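Local coordinates for nucleoside kinase (Methanococcus jannaschii, PDB 2C4E), which catalyses the ATP-dependent phosphorylation of nucleosides, inosine, guanosine and cytidine above all, to their monophosphates, using magnesium or manganese, at residues E93-T96 with P97-W100; A117-H120 with Y121-N125; G267-G270 with A271-S275; L287-W290 with D291-V294. All coordinates share one frame; numbering follows the deposited sequence.

Along the chain the four contacts follow one another in numerical order, as two neighbouring pairs set far apart in the ribokinase-type fold. Contacts 1 and 2, their centres about 13 Å apart, lie together at the open end of the hairpin of strands 98-103 and 109-114 in the small four-stranded sheet: contact 1 leads into its first strand, contact 2 follows its second. The salt bridge between Glu93 and Lys119 ties them together. Contacts 3 and 4, centres about 10 Å apart, belong to helices 263-277 and 290-299, which pack through Ile269, Ala272 and Val293. The pairs are about 30 to 35 Å apart, centre to centre; one lies by the small sheet that meets the second subunit, the other in the C-terminal helices.

Contact 1: E93-T96 with P97-W100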
ATOM      1  N   GLU A  93      -5.143   7.534 -17.609  1.00 26.34           N
ATOM      2  CA  GLU A  93      -3.975   8.076 -16.904  1.00 26.78           C
ATOM      3  C   GLU A  93      -3.810   7.574 -15.461  1.00 26.52           C
ATOM      4  O   GLU A  93      -2.681   7.299 -15.015  1.00 26.11           O
ATOM      5  CB  GLU A  93      -4.014   9.616 -16.916  1.00 27.10           C
ATOM      6  CG  GLU A  93      -5.390  10.231 -16.606  1.00 28.30           C
ATOM      7  CD  GLU A  93      -5.327  11.708 -16.237  1.00 29.24           C
ATOM      8  OE1 GLU A  93      -4.227  12.206 -15.904  0.20 29.11           O
ATOM      9  OE2 GLU A  93      -6.375  12.382 -16.298  0.20 28.51           O
ATOM     10  N   GLU A  94      -4.932   7.470 -14.745  1.00 25.55           N
ATOM     11  CA  GLU A  94      -4.954   7.122 -13.335  1.00 25.53           C
ATOM     12  C   GLU A  94      -5.180   5.623 -13.185  1.00 25.02           C
ATOM     13  O   GLU A  94      -5.833   5.006 -14.038  1.00 26.64           O
ATOM     14  CB  GLU A  94      -6.074   7.907 -12.607  1.00 25.33           C
ATOM     15  CG  GLU A  94      -6.081   9.424 -12.865  1.00 25.81           C
ATOM     16  CD  GLU A  94      -4.750  10.081 -12.539  1.00 26.90           C
ATOM     17  OE1 GLU A  94      -4.064   9.628 -11.588  1.00 27.76           O
ATOM     18  OE2 GLU A  94      -4.380  11.051 -13.232  1.00 26.65           O
ATOM     19  N   GLU A  95      -4.679   5.051 -12.086  1.00 24.01           N
ATOM     20  CA  GLU A  95      -5.111   3.706 -11.640  1.00 23.76           C
ATOM     21  C   GLU A  95      -6.435   3.699 -10.845  1.00 22.16           C
ATOM     22  O   GLU A  95      -6.895   4.743 -10.373  1.00 24.25           O
ATOM     23  CB  GLU A  95      -4.038   3.056 -10.763  1.00 23.14           C
ATOM     24  CG  GLU A  95      -3.881   3.642  -9.360  1.00 23.96           C
ATOM     25  CD  GLU A  95      -2.597   3.165  -8.684  1.00 24.41           C
ATOM     26  OE1 GLU A  95      -2.530   1.988  -8.256  1.00 25.49           O
ATOM     27  OE2 GLU A  95      -1.636   3.956  -8.593  1.00 24.84           O
ATOM     28  N   THR A  96      -7.019   2.496 -10.690  1.00 22.26           N
ATOM     29  CA  THR A  96      -8.281   2.268  -9.964  1.00 20.75           C
ATOM     30  C   THR A  96      -8.119   2.609  -8.472  1.00 20.23           C
ATOM     31  O   THR A  96      -7.081   2.275  -7.902  1.00 19.21           O
ATOM     32  CB  THR A  96      -8.689   0.765 -10.095  1.00 21.63           C
ATOM     33  OG1 THR A  96      -8.823   0.418 -11.483  1.00 21.58           O
ATOM     34  CG2 THR A  96     -10.073   0.469  -9.469  1.00 21.25           C
ATOM     35  N   PRO A  97      -9.111   3.240  -7.815  1.00 19.64           N
ATOM     36  CA  PRO A  97      -8.997   3.505  -6.372  1.00 19.68           C
ATOM     37  C   PRO A  97      -8.672   2.252  -5.558  1.00 19.83           C
ATOM     38  O   PRO A  97      -9.162   1.161  -5.872  1.00 18.62           O
ATOM     39  CB  PRO A  97     -10.390   4.048  -6.000  1.00 19.38           C
ATOM     40  CG  PRO A  97     -10.869   4.697  -7.259  1.00 19.91           C
ATOM     41  CD  PRO A  97     -10.364   3.793  -8.369  1.00 19.86           C
ATOM     42  N   LYS A  98      -7.844   2.410  -4.529  1.00 21.08           N
ATOM     43  CA  LYS A  98      -7.397   1.274  -3.707  1.00 22.96           C
ATOM     44  C   LYS A  98      -7.359   1.640  -2.229  1.00 23.91           C
ATOM     45  O   LYS A  98      -7.110   2.789  -1.897  1.00 24.69           O
ATOM     46  CB  LYS A  98      -6.009   0.817  -4.155  1.00 23.34           C
ATOM     47  CG  LYS A  98      -6.014   0.123  -5.503  1.00 24.64           C
ATOM     48  CD  LYS A  98      -4.628  -0.021  -6.086  1.00 26.48           C
ATOM     49  CE  LYS A  98      -4.694  -0.534  -7.523  1.00 26.92           C
ATOM     50  NZ  LYS A  98      -5.010   0.567  -8.512  1.00 26.22           N
ATOM     51  N   ALA A  99      -7.642   0.669  -1.360  1.00 25.15           N
ATOM     52  CA  ALA A  99      -7.551   0.862   0.081  1.00 26.06           C
ATOM     53  C   ALA A  99      -6.466  -0.064   0.628  1.00 27.55           C
ATOM     54  O   ALA A  99      -6.604  -1.276   0.528  1.00 27.20           O
ATOM     55  CB  ALA A  99      -8.912   0.570   0.745  1.00 26.29           C
ATOM     56  N   TRP A 100      -5.395   0.526   1.162  1.00 28.51           N
ATOM     57  CA  TRP A 100      -4.244  -0.195   1.740  1.00 30.35           C
ATOM     58  C   TRP A 100      -4.311  -0.196   3.263  1.00 30.86           C
ATOM     59  O   TRP A 100      -3.976   0.820   3.904  1.00 31.34           O
ATOM     60  CB  TRP A 100      -2.917   0.469   1.365  1.00 30.37           C
ATOM     61  CG  TRP A 100      -2.447   0.276  -0.043  1.00 32.59           C
ATOM     62  CD1 TRP A 100      -2.460  -0.875  -0.774  1.00 34.64           C
ATOM     63  CD2 TRP A 100      -1.869   1.276  -0.885  1.00 34.16           C
ATOM     64  NE1 TRP A 100      -1.933  -0.650  -2.026  1.00 34.66           N
ATOM     65  CE2 TRP A 100      -1.565   0.665  -2.120  1.00 33.98           C
ATOM     66  CE3 TRP A 100      -1.586   2.639  -0.722  1.00 34.67           C
ATOM     67  CZ2 TRP A 100      -0.997   1.367  -3.188  0.20 33.99           C
ATOM     68  CZ3 TRP A 100      -1.020   3.335  -1.781  0.20 34.21           C
ATOM     69  CH2 TRP A 100      -0.731   2.698  -2.996  0.20 34.09           C
TER
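The ammonium group of Lys98 is held by the two residues that precede Pro97. Its NZ forms a salt bridge with Glu95, 2.9 Å from OE1, and donates a second hydrogen bond to the backbone O of Thr96 at 2.8 Å. The carboxylate is met on its anti lone pair, whereas the carbonyl is approached in its own plane, on a lone pair, with a C=O...N angle of 134°. A bend at the last torsion of an otherwise straight lysine (chi4 80°) turns NZ back toward these oxygens, and the aliphatic part runs beside them, with CG 3.4 Å from Thr96 O. Glu95 crosses the lysine at about a right angle. Here the chain enters strand 98-103 of the small four-stranded sheet, the part of the ribokinase fold that meets the second subunit; Glu95 packs on Ala37 of that subunit. Proline suits the entry, for its ring nitrogen carries no hydrogen that needs an acceptor, and it lies against Phe113, a substrate-binding residue. Asp68 forms a further salt bridge with Lys98 and accepts a hydrogen bond from Thr96 OG1, thus positioning both. A methionine in place of Lys98 would probably leave the carboxylates of Glu95 and Asp68 without their shared positive partner and Thr96 O without its donor.

Contact 2: A117-H120 with Y121-N125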
ATOM      1  N   ALA A 117      -8.365   7.311  -9.893  1.00 19.18           N
ATOM      2  CA  ALA A 117      -9.312   7.668 -10.967  1.00 19.16           C
ATOM      3  C   ALA A 117     -10.569   8.412 -10.506  1.00 19.40           C
ATOM      4  O   ALA A 117     -11.290   8.975 -11.332  1.00 18.29           O
ATOM      5  CB  ALA A 117      -9.728   6.405 -11.737  1.00 19.30           C
ATOM      6  N   ALA A 118     -10.857   8.386  -9.204  1.00 19.47           N
ATOM      7  CA  ALA A 118     -11.919   9.221  -8.632  1.00 19.49           C
ATOM      8  C   ALA A 118     -11.703  10.724  -8.879  1.00 19.59           C
ATOM      9  O   ALA A 118     -12.638  11.523  -8.750  1.00 19.98           O
ATOM     10  CB  ALA A 118     -12.057   8.946  -7.141  1.00 20.01           C
ATOM     11  N   LYS A 119     -10.482  11.117  -9.241  1.00 19.67           N
ATOM     12  CA  LYS A 119     -10.232  12.503  -9.643  1.00 19.84           C
ATOM     13  C   LYS A 119     -11.137  12.925 -10.811  1.00 19.73           C
ATOM     14  O   LYS A 119     -11.399  14.111 -10.999  1.00 19.92           O
ATOM     15  CB  LYS A 119      -8.743  12.740  -9.976  1.00 20.16           C
ATOM     16  CG  LYS A 119      -8.251  12.080 -11.261  1.00 21.40           C
ATOM     17  CD  LYS A 119      -8.554  12.926 -12.484  1.00 23.64           C
ATOM     18  CE  LYS A 119      -7.420  12.989 -13.446  1.00 25.18           C
ATOM     19  NZ  LYS A 119      -7.637  14.036 -14.491  1.00 26.04           N
ATOM     20  N   HIS A 120     -11.608  11.955 -11.593  1.00 19.49           N
ATOM     21  CA  HIS A 120     -12.387  12.248 -12.793  1.00 19.60           C
ATOM     22  C   HIS A 120     -13.836  12.661 -12.513  1.00 19.67           C
ATOM     23  O   HIS A 120     -14.455  13.249 -13.395  1.00 19.81           O
ATOM     24  CB  HIS A 120     -12.379  11.057 -13.767  1.00 19.68           C
ATOM     25  CG  HIS A 120     -11.059  10.814 -14.421  1.00 19.79           C
ATOM     26  ND1 HIS A 120     -10.480  11.712 -15.294  1.00 19.29           N
ATOM     27  CD2 HIS A 120     -10.193   9.777 -14.320  1.00 19.65           C
ATOM     28  CE1 HIS A 120      -9.322  11.234 -15.706  1.00 20.19           C
ATOM     29  NE2 HIS A 120      -9.126  10.061 -15.136  1.00 19.13           N
ATOM     30  N   TYR A 121     -14.394  12.358 -11.335  1.00 19.77           N
ATOM     31  CA  TYR A 121     -15.783  12.752 -11.062  1.00 19.92           C
ATOM     32  C   TYR A 121     -16.036  14.244 -11.309  1.00 20.72           C
ATOM     33  O   TYR A 121     -17.064  14.604 -11.857  1.00 20.12           O
ATOM     34  CB  TYR A 121     -16.245  12.395  -9.635  1.00 19.94           C
ATOM     35  CG  TYR A 121     -16.441  10.916  -9.401  1.00 19.82           C
ATOM     36  CD1 TYR A 121     -15.550  10.205  -8.607  1.00 20.69           C
ATOM     37  CD2 TYR A 121     -17.492  10.218  -9.997  1.00 21.09           C
ATOM     38  CE1 TYR A 121     -15.705   8.859  -8.383  1.00 19.92           C
ATOM     39  CE2 TYR A 121     -17.654   8.857  -9.778  1.00 20.22           C
ATOM     40  CZ  TYR A 121     -16.755   8.187  -8.962  1.00 19.08           C
ATOM     41  OH  TYR A 121     -16.875   6.843  -8.744  1.00 20.71           O
ATOM     42  N   LYS A 122     -15.106  15.110 -10.913  1.00 21.77           N
ATOM     43  CA  LYS A 122     -15.304  16.554 -11.110  1.00 23.06           C
ATOM     44  C   LYS A 122     -15.327  16.979 -12.588  1.00 23.20           C
ATOM     45  O   LYS A 122     -15.771  18.078 -12.909  1.00 23.21           O
ATOM     46  CB  LYS A 122     -14.283  17.372 -10.304  1.00 23.45           C
ATOM     47  CG  LYS A 122     -12.841  17.221 -10.735  1.00 25.34           C
ATOM     48  CD  LYS A 122     -11.917  18.022  -9.800  1.00 27.96           C
ATOM     49  CE  LYS A 122     -10.469  17.563  -9.859  1.00 29.56           C
ATOM     50  NZ  LYS A 122     -10.327  16.083  -9.721  1.00 31.09           N
ATOM     51  N   GLU A 123     -14.850  16.115 -13.477  1.00 23.85           N
ATOM     52  CA  GLU A 123     -14.923  16.352 -14.922  1.00 24.76           C
ATOM     53  C   GLU A 123     -16.243  15.891 -15.538  1.00 24.72           C
ATOM     54  O   GLU A 123     -16.526  16.206 -16.687  1.00 25.13           O
ATOM     55  CB  GLU A 123     -13.788  15.614 -15.637  1.00 25.05           C
ATOM     56  CG  GLU A 123     -12.385  16.048 -15.235  1.00 26.18           C
ATOM     57  CD  GLU A 123     -11.344  14.961 -15.462  1.00 27.91           C
ATOM     58  OE1 GLU A 123     -11.569  14.052 -16.299  1.00 28.16           O
ATOM     59  OE2 GLU A 123     -10.293  15.017 -14.794  1.00 29.41           O
ATOM     60  N   LEU A 124     -17.027  15.128 -14.783  1.00 24.84           N
ATOM     61  CA  LEU A 124     -18.203  14.444 -15.310  1.00 24.89           C
ATOM     62  C   LEU A 124     -19.513  14.994 -14.760  1.00 24.41           C
ATOM     63  O   LEU A 124     -19.549  15.704 -13.762  1.00 24.07           O
ATOM     64  CB  LEU A 124     -18.127  12.944 -14.986  1.00 25.10           C
ATOM     65  CG  LEU A 124     -16.866  12.213 -15.455  1.00 26.20           C
ATOM     66  CD1 LEU A 124     -16.787  10.840 -14.806  1.00 27.40           C
ATOM     67  CD2 LEU A 124     -16.829  12.094 -16.973  1.00 28.10           C
ATOM     68  N   ASN A 125     -20.595  14.643 -15.440  1.00 24.49           N
ATOM     69  CA  ASN A 125     -21.936  14.909 -14.959  1.00 23.94           C
ATOM     70  C   ASN A 125     -22.746  13.626 -15.062  1.00 24.21           C
ATOM     71  O   ASN A 125     -22.483  12.793 -15.922  1.00 24.19           O
ATOM     72  CB  ASN A 125     -22.567  16.060 -15.741  1.00 24.43           C
ATOM     73  CG  ASN A 125     -21.914  17.403 -15.417  1.00 22.26           C
ATOM     74  OD1 ASN A 125     -22.016  17.903 -14.298  1.00 22.63           O
ATOM     75  ND2 ASN A 125     -21.219  17.973 -16.386  1.00 24.07           N
TER
HETATM   76  O   HOH W   1     -13.355  14.212  -8.460  1.00 25.72           O
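Glu123 reaches back over one turn to join two side chains, one with each carboxylate oxygen. OE1 accepts from His120 ND1 at 2.8 Å, an almost straight bond (172°) that leaves the ring edge in the imidazole plane; the carboxylate itself stands nearly upright to that ring, the planes 84° apart. OE2 makes a salt bridge with Lys119 through its syn lone pair, 2.8 Å from NZ. To get there the lysine folds: CG sits between the backbone N and carbonyl carbon (chi1 71°), and further bends at chi2 and chi3 lay CD over the centre of the His120 ring, 3.6 Å above its plane. The CD methylene over its face, the carboxylate at ND1 and Ser91 at NE2 probably fix the rotation of the imidazole.

Lys122 bends in its own way. Its chain runs straight until it bends at its last torsion, which turns NZ onto the carbonyl O of Lys119 at 2.6 Å, in the carbonyl plane; the two ammonium groups remain 5.8 Å apart, NZ to NZ. Backbone bonds such as Tyr121 N to Ala118 O, spanning three residues, mark a 3-10 turn, and a water donates to Ala118 O while accepting from Lys122 N. The small methyl of Ala118 lies 3.9 Å from Tyr121 CE1.

Inward, Tyr121 meets the ring of Phe143 on helix 141-151 and bonds Cys64 N, while His120 and Leu124 rest on Cys64 of strand 64-65; the turn, which links strand 109-114 to strand 131-136 in the chain, is thus anchored on helix 141-151 and strand 64-65.

Contact 3: G267-G270 with A271-S275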
ATOM      1  N   GLY A 267     -35.737  -3.979   6.551  1.00 20.10           N
ATOM      2  CA  GLY A 267     -34.761  -3.918   7.619  1.00 20.13           C
ATOM      3  C   GLY A 267     -34.259  -5.291   8.022  1.00 20.79           C
ATOM      4  O   GLY A 267     -33.063  -5.477   8.221  1.00 20.94           O
ATOM      5  N   LEU A 268     -35.183  -6.244   8.134  1.00 20.71           N
ATOM      6  CA  LEU A 268     -34.851  -7.610   8.538  1.00 21.15           C
ATOM      7  C   LEU A 268     -33.993  -8.306   7.494  1.00 21.13           C
ATOM      8  O   LEU A 268     -33.044  -8.994   7.833  1.00 20.66           O
ATOM      9  CB  LEU A 268     -36.126  -8.420   8.798  1.00 21.45           C
ATOM     10  CG  LEU A 268     -36.968  -8.003  10.010  1.00 22.90           C
ATOM     11  CD1 LEU A 268     -38.374  -8.630   9.913  1.00 24.35           C
ATOM     12  CD2 LEU A 268     -36.301  -8.396  11.310  1.00 23.90           C
ATOM     13  N   ILE A 269     -34.302  -8.090   6.219  1.00 21.27           N
ATOM     14  CA  ILE A 269     -33.474  -8.624   5.151  1.00 21.62           C
ATOM     15  C   ILE A 269     -32.091  -7.985   5.178  1.00 21.65           C
ATOM     16  O   ILE A 269     -31.101  -8.680   4.987  1.00 21.43           O
ATOM     17  CB  ILE A 269     -34.163  -8.435   3.779  1.00 21.69           C
ATOM     18  CG1 ILE A 269     -35.418  -9.312   3.692  1.00 22.57           C
ATOM     19  CG2 ILE A 269     -33.186  -8.689   2.642  1.00 21.78           C
ATOM     20  CD1 ILE A 269     -35.164 -10.804   3.487  1.00 23.15           C
ATOM     21  N   GLY A 270     -32.014  -6.670   5.393  1.00 21.04           N
ATOM     22  CA  GLY A 270     -30.725  -6.013   5.520  1.00 21.52           C
ATOM     23  C   GLY A 270     -29.882  -6.646   6.624  1.00 21.65           C
ATOM     24  O   GLY A 270     -28.707  -6.989   6.427  1.00 21.99           O
ATOM     25  N   ALA A 271     -30.512  -6.831   7.778  1.00 21.56           N
ATOM     26  CA  ALA A 271     -29.863  -7.443   8.941  1.00 22.04           C
ATOM     27  C   ALA A 271     -29.395  -8.860   8.628  1.00 22.14           C
ATOM     28  O   ALA A 271     -28.264  -9.227   8.935  1.00 22.61           O
ATOM     29  CB  ALA A 271     -30.807  -7.459  10.113  1.00 22.20           C
ATOM     30  N   ALA A 272     -30.258  -9.650   8.002  1.00 22.63           N
ATOM     31  CA  ALA A 272     -29.915 -11.033   7.672  1.00 22.88           C
ATOM     32  C   ALA A 272     -28.777 -11.077   6.655  1.00 22.91           C
ATOM     33  O   ALA A 272     -27.859 -11.890   6.768  1.00 23.64           O
ATOM     34  CB  ALA A 272     -31.120 -11.759   7.154  1.00 23.28           C
ATOM     35  N   THR A 273     -28.813 -10.179   5.681  1.00 23.13           N
ATOM     36  CA  THR A 273     -27.751 -10.129   4.679  1.00 23.24           C
ATOM     37  C   THR A 273     -26.410  -9.824   5.306  1.00 23.53           C
ATOM     38  O   THR A 273     -25.418 -10.477   4.997  1.00 24.44           O
ATOM     39  CB  THR A 273     -28.051  -9.071   3.603  1.00 22.70           C
ATOM     40  OG1 THR A 273     -29.335  -9.320   3.030  1.00 23.48           O
ATOM     41  CG2 THR A 273     -27.080  -9.202   2.433  1.00 23.76           C
ATOM     42  N   ALA A 274     -26.386  -8.831   6.195  1.00 23.71           N
ATOM     43  CA  ALA A 274     -25.171  -8.421   6.887  1.00 23.98           C
ATOM     44  C   ALA A 274     -24.574  -9.537   7.717  1.00 24.33           C
ATOM     45  O   ALA A 274     -23.355  -9.593   7.894  1.00 24.44           O
ATOM     46  CB  ALA A 274     -25.448  -7.214   7.781  1.00 24.04           C
ATOM     47  N   SER A 275     -25.429 -10.426   8.221  1.00 24.05           N
ATOM     48  CA  SER A 275     -24.979 -11.539   9.052  1.00 24.37           C
ATOM     49  C   SER A 275     -24.160 -12.563   8.262  1.00 24.62           C
ATOM     50  O   SER A 275     -23.363 -13.288   8.851  1.00 25.13           O
ATOM     51  CB  SER A 275     -26.169 -12.220   9.744  1.00 24.21           C
ATOM     52  OG  SER A 275     -26.896 -13.058   8.857  1.00 24.29           O
TER
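The carbonyl oxygen of Ile269 is gripped twice by one residue, Thr273, a turn further along helix 263-277. Thr273 N donates the regular helical bond at 2.8 Å, and the hydroxyl OG1 adds another at 2.7 Å, the two arriving from opposite faces of the carbonyl plane. OG1 lies well above that plane, 39° out of it, on the face away from the donor N, and the backbone bond keeps its normal length. The threonine torsion explains the reach: OG1 stands beside the backbone N, opposite the carbonyl carbon (chi1 -55°), which points it back down the helix, and the side chains cross at a slant, Ile269 CG2 3.9 Å from Thr273 OG1. A valine in this place would probably cost Ile269 O its second donor and set a methyl against that oxygen.

The other bonds are those of an ordinary alpha-helix, Ala271 N to Gly267 O, Ala272 N to Leu268 O and Ala274 N to Gly270 O, all between 2.9 and 3.0 Å. Small residues suit a helix with neighbours on several sides. Ala272 and Thr273 pack on Val293 of helix 290-299, Thr273 and Ala274 touch Ser248 of helix 245-258, and Ala271 lies on Ile231 of strand 228-231. Ser275 does something similar over three residues, OG donating to Ala272 O at 2.6 Å, with a further bond to Arg296.

The threonine and serine of helix 263-277 therefore spend their hydroxyls on the helix's own carbonyls, which lets a buried helix carry them among apolar neighbours without stranding a polar group.

Contact 4: L287-W290 with D291-V294; sequences LPTW and DKVV
Pro288 and Val293 meet on the buried side, CG of the proline ring only 3.3 Å from Val293 CG2, closer than carbon atoms usually come. The same methyl also lies 3.4 Å from Thr289 O, and Pro288 packs further on Phe276 of helix 263-277. A branched valine suits this wedge, for its other methyl, CG1, is left to face that helix. Trp290 lies against Ile269 there as well. Its CG is anti to the backbone N (chi1 -180°), and Val294 CG2 sits over one face of the indole, offset toward the rim, in a CH-pi contact 3.8 Å from the five-membered ring's centroid. Thr289 is the N-cap of helix 290-299: OG1 takes a weak bond of 3.3 Å from Lys292 N, and Val293 N and Val294 N begin the helical ladder on Thr289 O and Trp290 O. A threonine can do this because its hydroxyl stands between backbone N and carbonyl carbon (chi1 61°). On the solvent side the grip slackens. Lys292 runs beside Thr289, touching OG1 through CG before its charged end leads off to a long, weak ion pair with Glu295, and Asp291 sets OD1 near the indole edge, 3.6 Å from Trp290 CD1.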
ATOM      1  N   LEU A 287     -21.329 -12.956   0.096  1.00 24.90           N
ATOM      2  CA  LEU A 287     -22.628 -12.341  -0.156  1.00 24.86           C
ATOM      3  C   LEU A 287     -23.652 -13.437  -0.432  1.00 24.47           C
ATOM      4  O   LEU A 287     -23.411 -14.330  -1.252  1.00 24.65           O
ATOM      5  CB  LEU A 287     -22.551 -11.341  -1.315  1.00 25.01           C
ATOM      6  CG  LEU A 287     -21.875 -10.014  -0.960  1.00 26.02           C
ATOM      7  CD1 LEU A 287     -21.557  -9.232  -2.220  1.00 27.27           C
ATOM      8  CD2 LEU A 287     -22.713  -9.161  -0.027  1.00 27.40           C
ATOM      9  N   PRO A 288     -24.776 -13.414   0.285  1.00 23.78           N
ATOM     10  CA  PRO A 288     -25.766 -14.484   0.166  1.00 23.75           C
ATOM     11  C   PRO A 288     -26.783 -14.297  -0.966  1.00 23.84           C
ATOM     12  O   PRO A 288     -26.990 -13.188  -1.470  1.00 23.42           O
ATOM     13  CB  PRO A 288     -26.478 -14.415   1.512  1.00 23.79           C
ATOM     14  CG  PRO A 288     -26.493 -12.948   1.813  1.00 23.75           C
ATOM     15  CD  PRO A 288     -25.179 -12.406   1.287  1.00 23.52           C
ATOM     16  N   THR A 289     -27.431 -15.399  -1.328  1.00 23.69           N
ATOM     17  CA  THR A 289     -28.589 -15.370  -2.206  1.00 24.02           C
ATOM     18  C   THR A 289     -29.833 -15.005  -1.416  1.00 23.40           C
ATOM     19  O   THR A 289     -29.846 -15.078  -0.189  1.00 23.36           O
ATOM     20  CB  THR A 289     -28.839 -16.733  -2.840  1.00 24.26           C
ATOM     21  OG1 THR A 289     -29.087 -17.712  -1.816  1.00 25.81           O
ATOM     22  CG2 THR A 289     -27.615 -17.238  -3.592  1.00 25.04           C
ATOM     23  N   TRP A 290     -30.887 -14.666  -2.145  1.00 23.09           N
ATOM     24  CA  TRP A 290     -32.163 -14.299  -1.560  1.00 22.87           C
ATOM     25  C   TRP A 290     -32.736 -15.429  -0.702  1.00 23.01           C
ATOM     26  O   TRP A 290     -33.117 -15.222   0.446  1.00 22.48           O
ATOM     27  CB  TRP A 290     -33.164 -13.933  -2.658  1.00 22.84           C
ATOM     28  CG  TRP A 290     -34.464 -13.547  -2.068  1.00 22.50           C
ATOM     29  CD1 TRP A 290     -35.585 -14.319  -1.972  1.00 23.01           C
ATOM     30  CD2 TRP A 290     -34.770 -12.311  -1.426  1.00 22.01           C
ATOM     31  NE1 TRP A 290     -36.581 -13.623  -1.329  1.00 21.92           N
ATOM     32  CE2 TRP A 290     -36.104 -12.386  -0.982  1.00 22.00           C
ATOM     33  CE3 TRP A 290     -34.060 -11.123  -1.212  1.00 22.46           C
ATOM     34  CZ2 TRP A 290     -36.730 -11.337  -0.316  1.00 22.78           C
ATOM     35  CZ3 TRP A 290     -34.684 -10.080  -0.548  1.00 23.08           C
ATOM     36  CH2 TRP A 290     -36.003 -10.189  -0.115  1.00 22.16           C
ATOM     37  N   ASP A 291     -32.798 -16.626  -1.261  1.00 23.12           N
ATOM     38  CA  ASP A 291     -33.384 -17.739  -0.518  1.00 23.97           C
ATOM     39  C   ASP A 291     -32.582 -18.044   0.743  1.00 23.60           C
ATOM     40  O   ASP A 291     -33.164 -18.389   1.762  1.00 23.78           O
ATOM     41  CB  ASP A 291     -33.536 -18.988  -1.390  1.00 23.88           C
ATOM     42  CG  ASP A 291     -34.635 -18.847  -2.431  1.00 25.69           C
ATOM     43  OD1 ASP A 291     -35.436 -17.870  -2.382  1.00 25.92           O
ATOM     44  OD2 ASP A 291     -34.769 -19.679  -3.348  1.00 25.44           O
ATOM     45  N   LYS A 292     -31.259 -17.883   0.694  1.00 23.91           N
ATOM     46  CA  LYS A 292     -30.430 -18.130   1.873  1.00 23.95           C
ATOM     47  C   LYS A 292     -30.686 -17.093   2.969  1.00 23.79           C
ATOM     48  O   LYS A 292     -30.658 -17.421   4.161  1.00 23.25           O
ATOM     49  CB  LYS A 292     -28.933 -18.163   1.519  1.00 24.38           C
ATOM     50  CG  LYS A 292     -28.504 -19.401   0.744  1.00 25.40           C
ATOM     51  CD  LYS A 292     -28.270 -20.603   1.652  1.00 27.50           C
ATOM     52  CE  LYS A 292     -28.034 -21.873   0.843  0.20 27.07           C
ATOM     53  NZ  LYS A 292     -28.095 -23.101   1.685  0.20 27.41           N
ATOM     54  N   VAL A 293     -30.929 -15.847   2.568  1.00 23.25           N
ATOM     55  CA  VAL A 293     -31.229 -14.792   3.522  1.00 23.55           C
ATOM     56  C   VAL A 293     -32.595 -15.025   4.156  1.00 23.53           C
ATOM     57  O   VAL A 293     -32.753 -14.888   5.374  1.00 22.97           O
ATOM     58  CB  VAL A 293     -31.181 -13.411   2.848  1.00 23.74           C
ATOM     59  CG1 VAL A 293     -31.849 -12.355   3.700  1.00 24.40           C
ATOM     60  CG2 VAL A 293     -29.742 -13.031   2.561  1.00 25.20           C
ATOM     61  N   VAL A 294     -33.578 -15.386   3.340  1.00 23.53           N
ATOM     62  CA  VAL A 294     -34.913 -15.664   3.867  1.00 23.80           C
ATOM     63  C   VAL A 294     -34.844 -16.824   4.864  1.00 24.44           C
ATOM     64  O   VAL A 294     -35.462 -16.770   5.928  1.00 24.45           O
ATOM     65  CB  VAL A 294     -35.932 -15.933   2.724  1.00 23.79           C
ATOM     66  CG1 VAL A 294     -37.275 -16.385   3.284  1.00 24.18           C
ATOM     67  CG2 VAL A 294     -36.111 -14.666   1.883  1.00 23.78           C
TER